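Local coordinates for protein putative esterase (Bacteroides intestinalis DSM 17393, PDB 5VOL) that acts as a ferulic acid esterase of carbohydrate esterase family 1, cleaving ferulate esters of arabinoxylan, and binds calcium, at residues Ser35-Asn39 against Lys122-Val126; Ala164-Glu170 against Phe224-Asn229; Phe216-Asp222 against Gln244-Gly250. One frame throughout, in Å; residues are numbered along the deposited sequence.

Contact 1. Residues Ser35-Asn39 against Lys122-Val126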
loop_
_atom_site.group_PDB
_atom_site.type_symbol
_atom_site.label_atom_id
_atom_site.label_comp_id
_atom_site.label_asym_id
_atom_site.label_seq_id
_atom_site.Cartn_x
_atom_site.Cartn_y
_atom_site.Cartn_z
ATOM N N SER C 35 -4.127 -5.874 -27.378
ATOM C CA SER C 35 -3.439 -6.247 -28.615
ATOM C C SER C 35 -4.068 -7.433 -29.355
ATOM O O SER C 35 -3.582 -7.833 -30.414
ATOM C CB SER C 35 -1.982 -6.584 -28.321
ATOM O OG SER C 35 -1.884 -7.777 -27.559
ATOM N N PHE C 36 -5.135 -8.005 -28.805
ATOM C CA PHE C 36 -5.639 -9.272 -29.341
ATOM C C PHE C 36 -6.076 -9.132 -30.802
ATOM O O PHE C 36 -5.717 -9.956 -31.633
ATOM C CB PHE C 36 -6.789 -9.807 -28.481
ATOM C CG PHE C 36 -7.203 -11.220 -28.826
ATOM C CD1 PHE C 36 -8.262 -11.452 -29.676
ATOM C CD2 PHE C 36 -6.529 -12.302 -28.294
ATOM C CE1 PHE C 36 -8.653 -12.757 -29.996
ATOM C CE2 PHE C 36 -6.906 -13.601 -28.602
ATOM C CZ PHE C 36 -7.972 -13.826 -29.457
ATOM N N GLU C 37 -6.819 -8.073 -31.111
ATOM C CA GLU C 37 -7.297 -7.817 -32.469
ATOM C C GLU C 37 -6.241 -7.153 -33.348
ATOM O O GLU C 37 -6.386 -7.081 -34.565
ATOM C CB GLU C 37 -8.539 -6.927 -32.436
ATOM C CG GLU C 37 -9.716 -7.508 -31.676
ATOM C CD GLU C 37 -10.257 -8.759 -32.318
ATOM O OE1 GLU C 37 -9.718 -9.168 -33.373
ATOM O OE2 GLU C 37 -11.225 -9.334 -31.767
ATOM N N GLN C 38 -5.184 -6.661 -32.718
ATOM C CA GLN C 38 -4.197 -5.832 -33.393
ATOM C C GLN C 38 -3.015 -6.648 -33.901
ATOM O O GLN C 38 -2.561 -6.463 -35.025
ATOM C CB GLN C 38 -3.724 -4.737 -32.440
ATOM C CG GLN C 38 -2.451 -4.056 -32.846
ATOM C CD GLN C 38 -1.964 -3.109 -31.779
ATOM O OE1 GLN C 38 -1.417 -3.534 -30.758
ATOM N NE2 GLN C 38 -2.174 -1.814 -31.998
ATOM N N ASN C 39 -2.517 -7.549 -33.065
ATOM C CA ASN C 39 -1.448 -8.447 -33.464
ATOM C C ASN C 39 -1.959 -9.879 -33.490
ATOM O O ASN C 39 -1.739 -10.647 -32.552
ATOM C CB ASN C 39 -0.257 -8.320 -32.521
ATOM C CG ASN C 39 0.984 -9.009 -33.057
ATOM O OD1 ASN C 39 0.897 -9.925 -33.883
ATOM N ND2 ASN C 39 2.150 -8.569 -32.593
ATOM N N LYS C 122 -6.683 -22.932 -27.662
ATOM C CA LYS C 122 -6.628 -22.831 -29.113
ATOM C C LYS C 122 -7.363 -21.588 -29.616
ATOM O O LYS C 122 -6.839 -20.827 -30.419
ATOM C CB LYS C 122 -7.225 -24.089 -29.759
ATOM C CG LYS C 122 -7.423 -23.982 -31.263
ATOM C CD LYS C 122 -7.944 -25.307 -31.841
ATOM C CE LYS C 122 -8.267 -25.186 -33.326
ATOM N NZ LYS C 122 -8.804 -26.468 -33.894
ATOM N N LYS C 123 -8.574 -21.369 -29.126
ATOM C CA LYS C 123 -9.393 -20.275 -29.631
ATOM C C LYS C 123 -8.805 -18.907 -29.303
ATOM O O LYS C 123 -8.902 -17.976 -30.101
ATOM C CB LYS C 123 -10.807 -20.371 -29.066
ATOM C CG LYS C 123 -11.716 -19.237 -29.487
ATOM C CD LYS C 123 -13.172 -19.661 -29.362
ATOM C CE LYS C 123 -14.109 -18.630 -29.972
ATOM N NZ LYS C 123 -15.493 -19.146 -30.037
ATOM N N TYR C 124 -8.207 -18.780 -28.125
ATOM C CA TYR C 124 -7.742 -17.464 -27.675
ATOM C C TYR C 124 -6.220 -17.378 -27.657
ATOM O O TYR C 124 -5.640 -16.551 -26.942
ATOM C CB TYR C 124 -8.354 -17.135 -26.299
ATOM C CG TYR C 124 -9.862 -17.090 -26.360
ATOM C CD1 TYR C 124 -10.514 -16.063 -27.035
ATOM C CD2 TYR C 124 -10.638 -18.095 -25.791
ATOM C CE1 TYR C 124 -11.882 -16.025 -27.129
ATOM C CE2 TYR C 124 -12.020 -18.068 -25.884
ATOM C CZ TYR C 124 -12.638 -17.026 -26.550
ATOM O OH TYR C 124 -14.014 -16.968 -26.639
ATOM N N ARG C 125 -5.584 -18.227 -28.464
ATOM C CA ARG C 125 -4.151 -18.135 -28.773
ATOM C C ARG C 125 -3.245 -18.109 -27.543
ATOM O O ARG C 125 -2.407 -17.215 -27.384
ATOM C CB ARG C 125 -3.882 -16.897 -29.632
ATOM C CG ARG C 125 -4.993 -16.589 -30.617
ATOM C CD ARG C 125 -4.495 -15.774 -31.789
ATOM N NE ARG C 125 -3.822 -14.552 -31.371
ATOM C CZ ARG C 125 -4.357 -13.337 -31.436
ATOM N NH1 ARG C 125 -5.585 -13.167 -31.899
ATOM N NH2 ARG C 125 -3.650 -12.287 -31.041
ATOM N N VAL C 126 -3.421 -19.100 -26.681
ATOM C CA VAL C 126 -2.603 -19.252 -25.491
ATOM C C VAL C 126 -1.330 -20.010 -25.854
ATOM O O VAL C 126 -1.370 -20.919 -26.675
ATOM C CB VAL C 126 -3.381 -19.986 -24.382
ATOM C CG1 VAL C 126 -2.454 -20.518 -23.315
ATOM C CG2 VAL C 126 -4.470 -19.066 -23.792
#

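Contact 2. Residues Ala164-Glu170 against Phe224-Asn229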
loop_
_atom_site.group_PDB
_atom_site.type_symbol
_atom_site.label_atom_id
_atom_site.label_comp_id
_atom_site.label_asym_id
_atom_site.label_seq_id
_atom_site.Cartn_x
_atom_site.Cartn_y
_atom_site.Cartn_z
ATOM N N ALA C 164 -9.476 -19.201 0.506
ATOM C CA ALA C 164 -9.724 -20.464 -0.190
ATOM C C ALA C 164 -10.452 -21.485 0.668
ATOM O O ALA C 164 -10.247 -21.553 1.870
ATOM C CB ALA C 164 -8.414 -21.058 -0.689
ATOM N N LEU C 165 -11.302 -22.282 0.030
ATOM C CA LEU C 165 -11.916 -23.426 0.702
ATOM C C LEU C 165 -10.926 -24.590 0.674
ATOM O O LEU C 165 -11.060 -25.507 -0.133
ATOM C CB LEU C 165 -13.226 -23.810 0.025
ATOM C CG LEU C 165 -14.073 -24.930 0.636
ATOM C CD1 LEU C 165 -14.663 -24.484 1.979
ATOM C CD2 LEU C 165 -15.180 -25.343 -0.342
ATOM N N MET C 166 -9.904 -24.513 1.525
ATOM C CA MET C 166 -8.827 -25.502 1.542
ATOM C C MET C 166 -9.351 -26.837 2.066
ATOM O O MET C 166 -8.851 -27.900 1.717
ATOM C CB MET C 166 -7.670 -25.016 2.412
ATOM C CG MET C 166 -6.931 -23.793 1.854
ATOM S SD MET C 166 -6.376 -24.025 0.148
ATOM C CE MET C 166 -5.135 -22.703 0.017
ATOM N N SER C 167 -10.334 -26.744 2.951
ATOM C CA SER C 167 -11.070 -27.897 3.465
ATOM C C SER C 167 -12.319 -27.347 4.127
ATOM O O SER C 167 -12.439 -26.135 4.288
ATOM C CB SER C 167 -10.236 -28.713 4.461
ATOM O OG SER C 167 -9.874 -27.945 5.602
ATOM N N ILE C 168 -13.241 -28.223 4.522
ATOM C CA ILE C 168 -14.448 -27.776 5.218
ATOM C C ILE C 168 -14.106 -27.174 6.566
ATOM O O ILE C 168 -13.429 -27.812 7.367
ATOM C CB ILE C 168 -15.447 -28.934 5.440
ATOM C CG1 ILE C 168 -15.748 -29.635 4.114
ATOM C CG2 ILE C 168 -16.714 -28.418 6.103
ATOM C CD1 ILE C 168 -16.472 -28.761 3.110
ATOM N N PRO C 169 -14.581 -25.944 6.829
ATOM C CA PRO C 169 -14.332 -25.276 8.114
ATOM C C PRO C 169 -15.020 -26.002 9.264
ATOM O O PRO C 169 -16.056 -26.620 9.041
ATOM C CB PRO C 169 -14.935 -23.880 7.914
ATOM C CG PRO C 169 -15.967 -24.063 6.850
ATOM C CD PRO C 169 -15.440 -25.143 5.940
ATOM N N GLU C 170 -14.458 -25.939 10.467
ATOM C CA GLU C 170 -15.102 -26.561 11.623
ATOM C C GLU C 170 -16.448 -25.905 11.926
ATOM O O GLU C 170 -17.346 -26.535 12.492
ATOM C CB GLU C 170 -14.188 -26.495 12.846
ATOM C CG GLU C 170 -12.784 -27.019 12.569
ATOM C CD GLU C 170 -12.069 -27.496 13.821
ATOM O OE1 GLU C 170 -12.737 -27.622 14.873
ATOM O OE2 GLU C 170 -10.841 -27.746 13.745
ATOM N N PHE C 224 -14.144 -16.595 7.806
ATOM C CA PHE C 224 -14.453 -17.872 8.460
ATOM C C PHE C 224 -13.569 -19.001 7.931
ATOM O O PHE C 224 -13.455 -20.040 8.566
ATOM C CB PHE C 224 -15.944 -18.221 8.309
ATOM C CG PHE C 224 -16.324 -18.778 6.957
ATOM C CD1 PHE C 224 -16.151 -18.033 5.807
ATOM C CD2 PHE C 224 -16.896 -20.037 6.848
ATOM C CE1 PHE C 224 -16.515 -18.538 4.560
ATOM C CE2 PHE C 224 -17.266 -20.548 5.605
ATOM C CZ PHE C 224 -17.067 -19.794 4.458
ATOM N N LEU C 225 -12.901 -18.784 6.795
ATOM C CA LEU C 225 -11.974 -19.781 6.271
ATOM C C LEU C 225 -10.507 -19.514 6.646
ATOM O O LEU C 225 -9.615 -20.217 6.171
ATOM C CB LEU C 225 -12.110 -19.889 4.745
ATOM C CG LEU C 225 -13.336 -20.669 4.259
ATOM C CD1 LEU C 225 -13.540 -20.547 2.752
ATOM C CD2 LEU C 225 -13.182 -22.134 4.647
ATOM N N LEU C 226 -10.257 -18.526 7.502
ATOM C CA LEU C 226 -8.887 -18.203 7.906
ATOM C C LEU C 226 -8.195 -19.408 8.549
ATOM O O LEU C 226 -7.055 -19.725 8.225
ATOM C CB LEU C 226 -8.856 -17.007 8.868
ATOM C CG LEU C 226 -7.454 -16.652 9.408
ATOM C CD1 LEU C 226 -6.487 -16.254 8.298
ATOM C CD2 LEU C 226 -7.510 -15.539 10.445
ATOM N N ASP C 227 -8.893 -20.097 9.445
ATOM C CA ASP C 227 -8.259 -21.181 10.189
ATOM C C ASP C 227 -7.776 -22.318 9.281
ATOM O O ASP C 227 -6.693 -22.875 9.508
ATOM C CB ASP C 227 -9.216 -21.707 11.269
ATOM C CG ASP C 227 -9.258 -20.804 12.496
ATOM O OD1 ASP C 227 -8.556 -19.762 12.507
ATOM O OD2 ASP C 227 -9.994 -21.126 13.455
ATOM N N ARG C 228 -8.548 -22.658 8.251
ATOM C CA ARG C 228 -8.122 -23.703 7.319
ATOM C C ARG C 228 -6.964 -23.250 6.425
ATOM O O ARG C 228 -6.134 -24.062 6.016
ATOM C CB ARG C 228 -9.279 -24.157 6.431
ATOM C CG ARG C 228 -10.388 -24.880 7.172
ATOM C CD ARG C 228 -9.864 -26.046 7.977
ATOM N NE ARG C 228 -10.952 -26.929 8.417
ATOM C CZ ARG C 228 -10.923 -27.654 9.531
ATOM N NH1 ARG C 228 -9.863 -27.610 10.332
ATOM N NH2 ARG C 228 -11.961 -28.420 9.850
ATOM N N ASN C 229 -6.939 -21.967 6.077
ATOM C CA ASN C 229 -5.849 -21.459 5.238
ATOM C C ASN C 229 -4.560 -21.437 6.042
ATOM O O ASN C 229 -3.475 -21.670 5.511
ATOM C CB ASN C 229 -6.184 -20.073 4.681
ATOM C CG ASN C 229 -7.025 -20.149 3.440
ATOM O OD1 ASN C 229 -6.516 -20.421 2.352
ATOM N ND2 ASN C 229 -8.339 -19.970 3.597
HETATM O O HOH W 1 -6.719 -18.334 0.894
#

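Contact 3. Residues Phe216-Asp222 against Gln244-Gly250. With CA (calcium ion), chain Q; CA (calcium ion), chain B.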
loop_
_atom_site.group_PDB
_atom_site.type_symbol
_atom_site.label_atom_id
_atom_site.label_comp_id
_atom_site.label_asym_id
_atom_site.label_seq_id
_atom_site.Cartn_x
_atom_site.Cartn_y
_atom_site.Cartn_z
ATOM N N PHE C 216 0.776 -18.778 -3.528
ATOM C CA PHE C 216 0.456 -17.538 -2.815
ATOM C C PHE C 216 -0.908 -17.727 -2.144
ATOM O O PHE C 216 -1.896 -17.994 -2.822
ATOM C CB PHE C 216 0.440 -16.351 -3.791
ATOM C CG PHE C 216 0.653 -14.998 -3.146
ATOM C CD1 PHE C 216 -0.255 -14.488 -2.222
ATOM C CD2 PHE C 216 1.757 -14.219 -3.498
ATOM C CE1 PHE C 216 -0.069 -13.233 -1.646
ATOM C CE2 PHE C 216 1.954 -12.963 -2.932
ATOM C CZ PHE C 216 1.045 -12.463 -1.992
ATOM N N VAL C 217 -0.949 -17.620 -0.821
ATOM C CA VAL C 217 -2.186 -17.771 -0.058
ATOM C C VAL C 217 -2.570 -16.451 0.614
ATOM O O VAL C 217 -1.775 -15.860 1.357
ATOM C CB VAL C 217 -2.041 -18.884 0.987
ATOM C CG1 VAL C 217 -3.287 -18.970 1.869
ATOM C CG2 VAL C 217 -1.763 -20.218 0.267
ATOM N N ASP C 218 -3.794 -15.997 0.358
ATOM C CA ASP C 218 -4.239 -14.652 0.743
ATOM C C ASP C 218 -5.635 -14.732 1.363
ATOM O O ASP C 218 -6.582 -15.055 0.651
ATOM C CB ASP C 218 -4.242 -13.758 -0.503
ATOM C CG ASP C 218 -4.583 -12.315 -0.223
ATOM O OD1 ASP C 218 -4.587 -11.878 0.949
ATOM O OD2 ASP C 218 -4.823 -11.599 -1.221
ATOM N N CYS C 219 -5.761 -14.446 2.666
ATOM C CA CYS C 219 -7.038 -14.633 3.391
ATOM C C CYS C 219 -7.187 -13.647 4.552
ATOM O O CYS C 219 -6.242 -13.437 5.318
ATOM C CB CYS C 219 -7.146 -16.067 3.916
ATOM S SG CYS C 219 -8.752 -16.484 4.702
ATOM N N GLY C 220 -8.368 -13.042 4.675
ATOM C CA GLY C 220 -8.585 -11.938 5.597
ATOM C C GLY C 220 -8.670 -12.331 7.057
ATOM O O GLY C 220 -9.061 -13.450 7.384
ATOM N N ASP C 221 -8.353 -11.397 7.948
ATOM C CA ASP C 221 -8.339 -11.722 9.369
ATOM C C ASP C 221 -9.744 -12.021 9.906
ATOM O O ASP C 221 -9.879 -12.715 10.914
ATOM C CB ASP C 221 -7.643 -10.610 10.194
ATOM C CG ASP C 221 -8.404 -9.285 10.228
ATOM O OD1 ASP C 221 -9.217 -8.996 9.331
ATOM O OD2 ASP C 221 -8.138 -8.501 11.175
ATOM N N ASP C 222 -10.781 -11.551 9.221
ATOM C CA ASP C 222 -12.146 -11.783 9.693
ATOM C C ASP C 222 -12.891 -12.860 8.889
ATOM O O ASP C 222 -14.104 -12.999 9.008
ATOM C CB ASP C 222 -12.952 -10.479 9.668
ATOM C CG ASP C 222 -12.284 -9.365 10.451
ATOM O OD1 ASP C 222 -11.890 -9.595 11.619
ATOM O OD2 ASP C 222 -12.135 -8.262 9.880
ATOM N N GLN C 244 3.989 -18.044 -0.161
ATOM C CA GLN C 244 3.697 -16.749 0.456
ATOM C C GLN C 244 2.353 -16.826 1.174
ATOM O O GLN C 244 1.413 -17.440 0.664
ATOM C CB GLN C 244 3.661 -15.622 -0.581
ATOM C CG GLN C 244 4.969 -15.397 -1.332
ATOM C CD GLN C 244 6.126 -15.049 -0.403
ATOM O OE1 GLN C 244 5.957 -14.299 0.553
ATOM N NE2 GLN C 244 7.304 -15.601 -0.681
ATOM N N PHE C 245 2.260 -16.190 2.336
ATOM C CA PHE C 245 1.007 -16.141 3.094
ATOM C C PHE C 245 0.744 -14.686 3.484
ATOM O O PHE C 245 1.626 -14.030 4.029
ATOM C CB PHE C 245 1.099 -17.045 4.332
ATOM C CG PHE C 245 -0.201 -17.187 5.113
ATOM C CD1 PHE C 245 -1.410 -17.359 4.461
ATOM C CD2 PHE C 245 -0.195 -17.156 6.501
ATOM C CE1 PHE C 245 -2.607 -17.489 5.182
ATOM C CE2 PHE C 245 -1.386 -17.300 7.235
ATOM C CZ PHE C 245 -2.590 -17.461 6.576
ATOM N N ARG C 246 -0.438 -14.168 3.152
ATOM C CA ARG C 246 -0.848 -12.846 3.620
ATOM C C ARG C 246 -2.180 -12.926 4.328
ATOM O O ARG C 246 -3.107 -13.536 3.828
ATOM C CB ARG C 246 -0.964 -11.839 2.466
ATOM C CG ARG C 246 0.277 -11.778 1.555
ATOM C CD ARG C 246 1.469 -11.030 2.176
ATOM N NE ARG C 246 2.564 -11.037 1.211
ATOM C CZ ARG C 246 3.510 -11.970 1.160
ATOM N NH1 ARG C 246 3.529 -12.950 2.056
ATOM N NH2 ARG C 246 4.446 -11.920 0.215
ATOM N N VAL C 247 -2.271 -12.276 5.479
ATOM C CA VAL C 247 -3.551 -12.096 6.137
ATOM C C VAL C 247 -3.747 -10.591 6.167
ATOM O O VAL C 247 -3.039 -9.892 6.885
ATOM C CB VAL C 247 -3.572 -12.691 7.549
ATOM C CG1 VAL C 247 -4.911 -12.389 8.248
ATOM C CG2 VAL C 247 -3.274 -14.205 7.504
ATOM N N ARG C 248 -4.653 -10.098 5.327
ATOM C CA ARG C 248 -4.951 -8.675 5.273
ATOM C C ARG C 248 -6.244 -8.382 6.022
ATOM O O ARG C 248 -6.952 -9.310 6.418
ATOM C CB ARG C 248 -5.046 -8.214 3.825
ATOM C CG ARG C 248 -3.771 -8.535 3.037
ATOM C CD ARG C 248 -3.860 -8.037 1.605
ATOM N NE ARG C 248 -4.718 -8.860 0.754
ATOM C CZ ARG C 248 -5.846 -8.449 0.187
ATOM N NH1 ARG C 248 -6.306 -7.225 0.398
ATOM N NH2 ARG C 248 -6.526 -9.271 -0.603
ATOM N N ASP C 249 -6.549 -7.103 6.230
ATOM C CA ASP C 249 -7.829 -6.736 6.832
ATOM C C ASP C 249 -9.003 -7.181 5.938
ATOM O O ASP C 249 -9.011 -6.936 4.735
ATOM C CB ASP C 249 -7.903 -5.227 7.073
ATOM C CG ASP C 249 -9.111 -4.822 7.924
ATOM O OD1 ASP C 249 -9.532 -5.607 8.804
ATOM O OD2 ASP C 249 -9.632 -3.711 7.722
ATOM N N GLY C 250 -9.998 -7.823 6.537
ATOM C CA GLY C 250 -11.235 -8.074 5.829
ATOM C C GLY C 250 -11.814 -9.466 5.976
ATOM O O GLY C 250 -11.251 -10.334 6.633
HETATM CA CA CA Q . -9.982 -7.000 10.625
HETATM CA CA CA B . 7.093 -14.418 2.706
HETATM O O HOH W 2 -10.549 -7.911 13.028
HETATM O O HOH W 3 9.291 -14.471 1.536
HETATM O O HOH W 4 -11.928 -5.374 10.827
HETATM O O HOH W 5 7.074 -16.993 2.515
#

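Contact 1. Residues Ser35-Asn39 against Lys122-Val126
This contact joins a short turn in the loop between two strands to the chain just past the end of helix 108-123. Its main interaction is a stacked cation-pi pair. The guanidinium of R125 lies flat on the F36 ring, with CZ of R125 4.0 Å from the F36 ring centroid and the planes 18° apart. The same group makes the hydrogen bonds. R125 NH1 and R125 NH2 each lie 3.2 Å from F36 O, so one carbonyl takes both donors of the fork. R125 NE points to K42 O outside the contact. Within 35-39, S35 O accepts Q38 N at 3.0 Å and N39 N at 2.9 Å, which closes the turn. The van der Waals part is small. F36 CE2 meets Y124 O at 3.6 Å near the ring plane, and F36 CZ meets Y124 CD1 at 4.2 Å. Y124 is the first residue to leave helical geometry. R125 then takes positive phi (54°), and its CA-to-CB bond points toward the loop. Around the contact, Y44 packs on F36 and R125, Y124 lies on V30 and L32 of strand 24-32, and Y124 OH bonds Y28 OH of the same strand.

Contact 2. Residues Ala164-Glu170 against Phe224-Asn229
In this alpha/beta-hydrolase fold, the loop after strand 158-162 here meets the start of helix 226-238, close to a probable catalytic triad of S139, H252 and D223. R228 has the largest part. Its chi1 and chi2 are both m, which folds the chain over S167, P169 and E170 before chi3 turns t. R228 NE (2.8 Å) and NH2 (2.9 Å) both bond I168 O, near the guanidinium plane. R228 NH1 makes a salt bridge to E170 OE2 at 3.6 Å, with a second partner in E231. S167, with chi1 p, sets OG 3.0 Å from R228 CD without bonding the arginine. L225 sits at the N-cap position. Its m,t conformer sends CD2 to within 3.9 Å of L165 CD1 and 4.0 Å of P169 CD. F224, with chi1 p, brings CE2 3.9 Å from P169 CG, and its ring meets H252 edge-to-face. D223 OD1 accepts L225 N. L165 centres an inverse gamma turn, closed by a weak M166 N to A164 O bond of 3.0 Å. M166 is m,m,t, with CG 3.4 Å from N229 OD1, and its side chain also packs on C195 and V196. On the helix, D227 pairs with R237 of the second subunit. N229, with chi1 near m (-84°), gives ND2 to A164 O (3.0 Å) and to L225 O (2.9 Å). Its OD1 lies 2.6 Å from a bridging water, which accepts A164 N at 2.9 Å.

Contact 3. Residues Phe216-Asp222 against Gln244-Gly250
Two parallel neighbours of a beta-alpha-beta crossover meet here: strand 214-218 and strand 244-246, the last strand of the main sheet within the chain. Their segment axes run 4.7 Å apart at 9°. V217 N bonds Q244 O (2.8 Å), R246 N bonds V217 O (2.8 Å), and C219 N bonds R246 O (3.0 Å). Past the strands, D221 N donates to R248 O and D222 N to G250 O, both at 2.9 Å. G220 CA lies 3.3 Å from G250 O, so a CB at this position would clash with that oxygen. The backbone angles of G250 also call for glycine.

D218 and R248 form a two-pronged salt bridge: R248 NE to D218 OD1 at 3.0 Å and R248 NH2 to D218 OD2 at 2.9 Å. Y160 OH also bonds D218 OD2, while R248 NH1 goes to S259 OG. R246 gives NH1 to F245 O (2.9 Å) and NH2 to Q244 OE1 (2.8 Å). F216 packs its ring face on Q244 CB, a CH-pi contact, while V217 CG1 meets F245 CD1 at 3.6 Å on the other sheet face.

Three carboxylates, those of D221, D222 and D249, end at calcium. They bind one ion with two waters and Q244 of the second subunit. Q244 OE1 of this chain binds the other ion, at 2.4 Å, with D221 and D249 of the second subunit. D221 OD1 does double duty: it is 2.5 Å from its calcium and accepts G250 N at 3.1 Å.

In the fold
Contacts 2 and 3 share one side of the chain, with centres 12 Å apart. Helix 226-238, which starts in contact 2, is the crossover between the two strands of contact 3. They meet where N229 and L226 pack on V217 and C219. Contact 3 is the most buried and combines sheet bonding, a salt bridge and metal ligation at the subunit interface. Contact 2 is partly buried. It joins loop carbonyls to helix side chains beside the probable triad, and its helix also reaches the second subunit. Contact 1 lies opposite, about 20 Å from contact 3 by nearest atoms. It is partly buried, touches no other subunit, and relies mainly on one arginine.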